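PDB 1IQ6: (R)-specific enoyl-CoA hydratase from Aeromonas punctata, which catalyses the reversible hydration of short-chain trans-2-enoyl-CoA, four to six carbons long, to (3R)-3-hydroxyacyl-CoA, working as a homodimer. Local coordinates for residues A96-T101 with L112-F117. Sequence-based numbering, arbitrary orientation.
Sequences AEVEVT and LTTRIF
Four backbone hydrogen bonds join 96-101 and 112-117 as the antiparallel arms of a beta hairpin. Glu97 and Arg115 exchange the straighter pair: Arg115 N reaches Glu97 O at 2.9 Å with 170° at the hydrogen. Glu99 and Thr113 exchange a more bent pair, Glu99 N to Thr113 O being 3.1 Å. At the non-hydrogen-bonded positions between, alpha hydrogens also face carbonyls, as where Val98 CA lies 3.2 Å from Thr113 O.

Ala96, Val98, Val100, Leu112, Thr114 and Ile116 share the buried face. Ala96 is small enough for the tip of Ile116 to come over it, CD1 to CB 3.5 Å. Val98 meets the methyl of Thr114, and Val100 CG2 meets Leu112 CD2 at 3.8 Å; beta-branched valine, isoleucine and threonine suit an extended backbone. On the other face, extended Glu97 crosses the Phe117 side chain at about a right angle and brings OE2 to 3.5 Å from CE1, carboxylate and ring planes 35° apart. One water joins Thr101 OG1 to Thr113 OG1, while Thr101 CG2 packs against the latter oxygen.

Helix 55-68 covers the apolar face through Leu65, Leu66 and Phe62, as the central helix of a hot-dog fold does, and strands 11-17 and 123-132 flank the hairpin. The helix-facing side is thus mostly hydrocarbon, its one hydroxyl, Thr114 OG1, hydrogen-bonded to Gln80. The other side mixes charged groups, hydroxyls and the Phe117 ring; Glu97 OE1 makes a long, weak ion pair with Arg13, and Arg115 touches neither glutamate's carboxylate, so any attraction there would be diffuse.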
loop_
_atom_site.group_PDB
_atom_site.type_symbol
_atom_site.label_atom_id
_atom_site.label_comp_id
_atom_site.label_asym_id
_atom_site.label_seq_id
_atom_site.Cartn_x
_atom_site.Cartn_y
_atom_site.Cartn_z
ATOM N N ALA B 96 12.153 -3.726 -6.476
ATOM C CA ALA B 96 10.759 -3.688 -6.906
ATOM C C ALA B 96 10.791 -3.818 -8.423
ATOM O O ALA B 96 11.608 -3.176 -9.086
ATOM C CB ALA B 96 10.113 -2.372 -6.492
ATOM N N GLU B 97 9.909 -4.652 -8.967
ATOM C CA GLU B 97 9.868 -4.882 -10.412
ATOM C C GLU B 97 8.440 -4.879 -10.936
ATOM O O GLU B 97 7.559 -5.501 -10.341
ATOM C CB GLU B 97 10.512 -6.240 -10.742
ATOM C CG GLU B 97 11.963 -6.368 -10.287
ATOM C CD GLU B 97 12.565 -7.749 -10.517
ATOM O OE1 GLU B 97 13.705 -7.977 -10.052
ATOM O OE2 GLU B 97 11.915 -8.606 -11.157
ATOM N N VAL B 98 8.211 -4.168 -12.038
ATOM C CA VAL B 98 6.896 -4.142 -12.666
ATOM C C VAL B 98 7.074 -4.501 -14.134
ATOM O O VAL B 98 8.121 -4.235 -14.729
ATOM C CB VAL B 98 6.189 -2.753 -12.559
ATOM C CG1 VAL B 98 6.059 -2.345 -11.088
ATOM C CG2 VAL B 98 6.933 -1.700 -13.372
ATOM N N GLU B 99 6.059 -5.136 -14.704
ATOM C CA GLU B 99 6.094 -5.529 -16.106
ATOM C C GLU B 99 4.691 -5.469 -16.683
ATOM O O GLU B 99 3.745 -5.974 -16.079
ATOM C CB GLU B 99 6.647 -6.948 -16.262
ATOM C CG GLU B 99 6.509 -7.480 -17.686
ATOM C CD GLU B 99 7.176 -8.826 -17.900
ATOM O OE1 GLU B 99 7.045 -9.369 -19.017
ATOM O OE2 GLU B 99 7.831 -9.341 -16.969
ATOM N N VAL B 100 4.558 -4.850 -17.853
ATOM C CA VAL B 100 3.255 -4.754 -18.503
ATOM C C VAL B 100 2.846 -6.133 -19.013
ATOM O O VAL B 100 3.595 -6.772 -19.757
ATOM C CB VAL B 100 3.290 -3.784 -19.697
ATOM C CG1 VAL B 100 1.921 -3.733 -20.355
ATOM C CG2 VAL B 100 3.717 -2.397 -19.232
ATOM N N THR B 101 1.662 -6.591 -18.614
ATOM C CA THR B 101 1.181 -7.900 -19.048
ATOM C C THR B 101 -0.038 -7.810 -19.956
ATOM O O THR B 101 -0.357 -8.763 -20.665
ATOM C CB THR B 101 0.818 -8.801 -17.847
ATOM O OG1 THR B 101 -0.218 -8.182 -17.074
ATOM C CG2 THR B 101 2.041 -9.037 -16.977
ATOM N N LEU B 112 -0.226 -4.707 -14.882
ATOM C CA LEU B 112 1.185 -5.021 -14.701
ATOM C C LEU B 112 1.407 -5.954 -13.525
ATOM O O LEU B 112 0.716 -5.861 -12.513
ATOM C CB LEU B 112 1.997 -3.741 -14.453
ATOM C CG LEU B 112 1.919 -2.597 -15.470
ATOM C CD1 LEU B 112 0.779 -1.662 -15.087
ATOM C CD2 LEU B 112 3.246 -1.838 -15.509
ATOM N N THR B 113 2.361 -6.867 -13.666
ATOM C CA THR B 113 2.702 -7.753 -12.563
ATOM C C THR B 113 3.679 -6.932 -11.723
ATOM O O THR B 113 4.593 -6.298 -12.255
ATOM C CB THR B 113 3.344 -9.058 -13.071
ATOM O OG1 THR B 113 2.314 -9.897 -13.615
ATOM C CG2 THR B 113 4.053 -9.800 -11.947
ATOM N N THR B 114 3.458 -6.929 -10.414
ATOM C CA THR B 114 4.265 -6.154 -9.475
ATOM C C THR B 114 4.887 -7.071 -8.429
ATOM O O THR B 114 4.174 -7.750 -7.692
ATOM C CB THR B 114 3.377 -5.108 -8.788
ATOM O OG1 THR B 114 2.293 -5.769 -8.123
ATOM C CG2 THR B 114 2.797 -4.151 -9.824
ATOM N N ARG B 115 6.215 -7.076 -8.363
ATOM C CA ARG B 115 6.930 -7.937 -7.429
ATOM C C ARG B 115 8.027 -7.246 -6.641
ATOM O O ARG B 115 8.672 -6.325 -7.132
ATOM C CB ARG B 115 7.547 -9.113 -8.195
ATOM C CG ARG B 115 6.497 -9.960 -8.874
ATOM C CD ARG B 115 7.053 -11.118 -9.672
ATOM N NE ARG B 115 5.935 -11.950 -10.109
ATOM C CZ ARG B 115 5.998 -12.889 -11.045
ATOM N NH1 ARG B 115 4.909 -13.582 -11.352
ATOM N NH2 ARG B 115 7.134 -13.131 -11.679
ATOM N N ILE B 116 8.211 -7.693 -5.400
ATOM C CA ILE B 116 9.272 -7.185 -4.536
ATOM C C ILE B 116 10.133 -8.400 -4.208
ATOM O O ILE B 116 9.618 -9.428 -3.753
ATOM C CB ILE B 116 8.744 -6.630 -3.190
ATOM C CG1 ILE B 116 7.831 -5.420 -3.409
ATOM C CG2 ILE B 116 9.934 -6.245 -2.294
ATOM C CD1 ILE B 116 8.544 -4.190 -3.943
ATOM N N PHE B 117 11.435 -8.288 -4.458
ATOM C CA PHE B 117 12.368 -9.367 -4.155
ATOM C C PHE B 117 13.288 -8.944 -3.019
ATOM O O PHE B 117 13.686 -7.783 -2.932
ATOM C CB PHE B 117 13.228 -9.729 -5.373
ATOM C CG PHE B 117 12.506 -10.535 -6.409
ATOM C CD1 PHE B 117 11.808 -9.905 -7.433
ATOM C CD2 PHE B 117 12.495 -11.926 -6.341
ATOM C CE1 PHE B 117 11.103 -10.652 -8.380
ATOM C CE2 PHE B 117 11.791 -12.679 -7.287
ATOM C CZ PHE B 117 11.094 -12.034 -8.305
HETATM O O HOH W 1 -0.299 -8.938 -14.576
#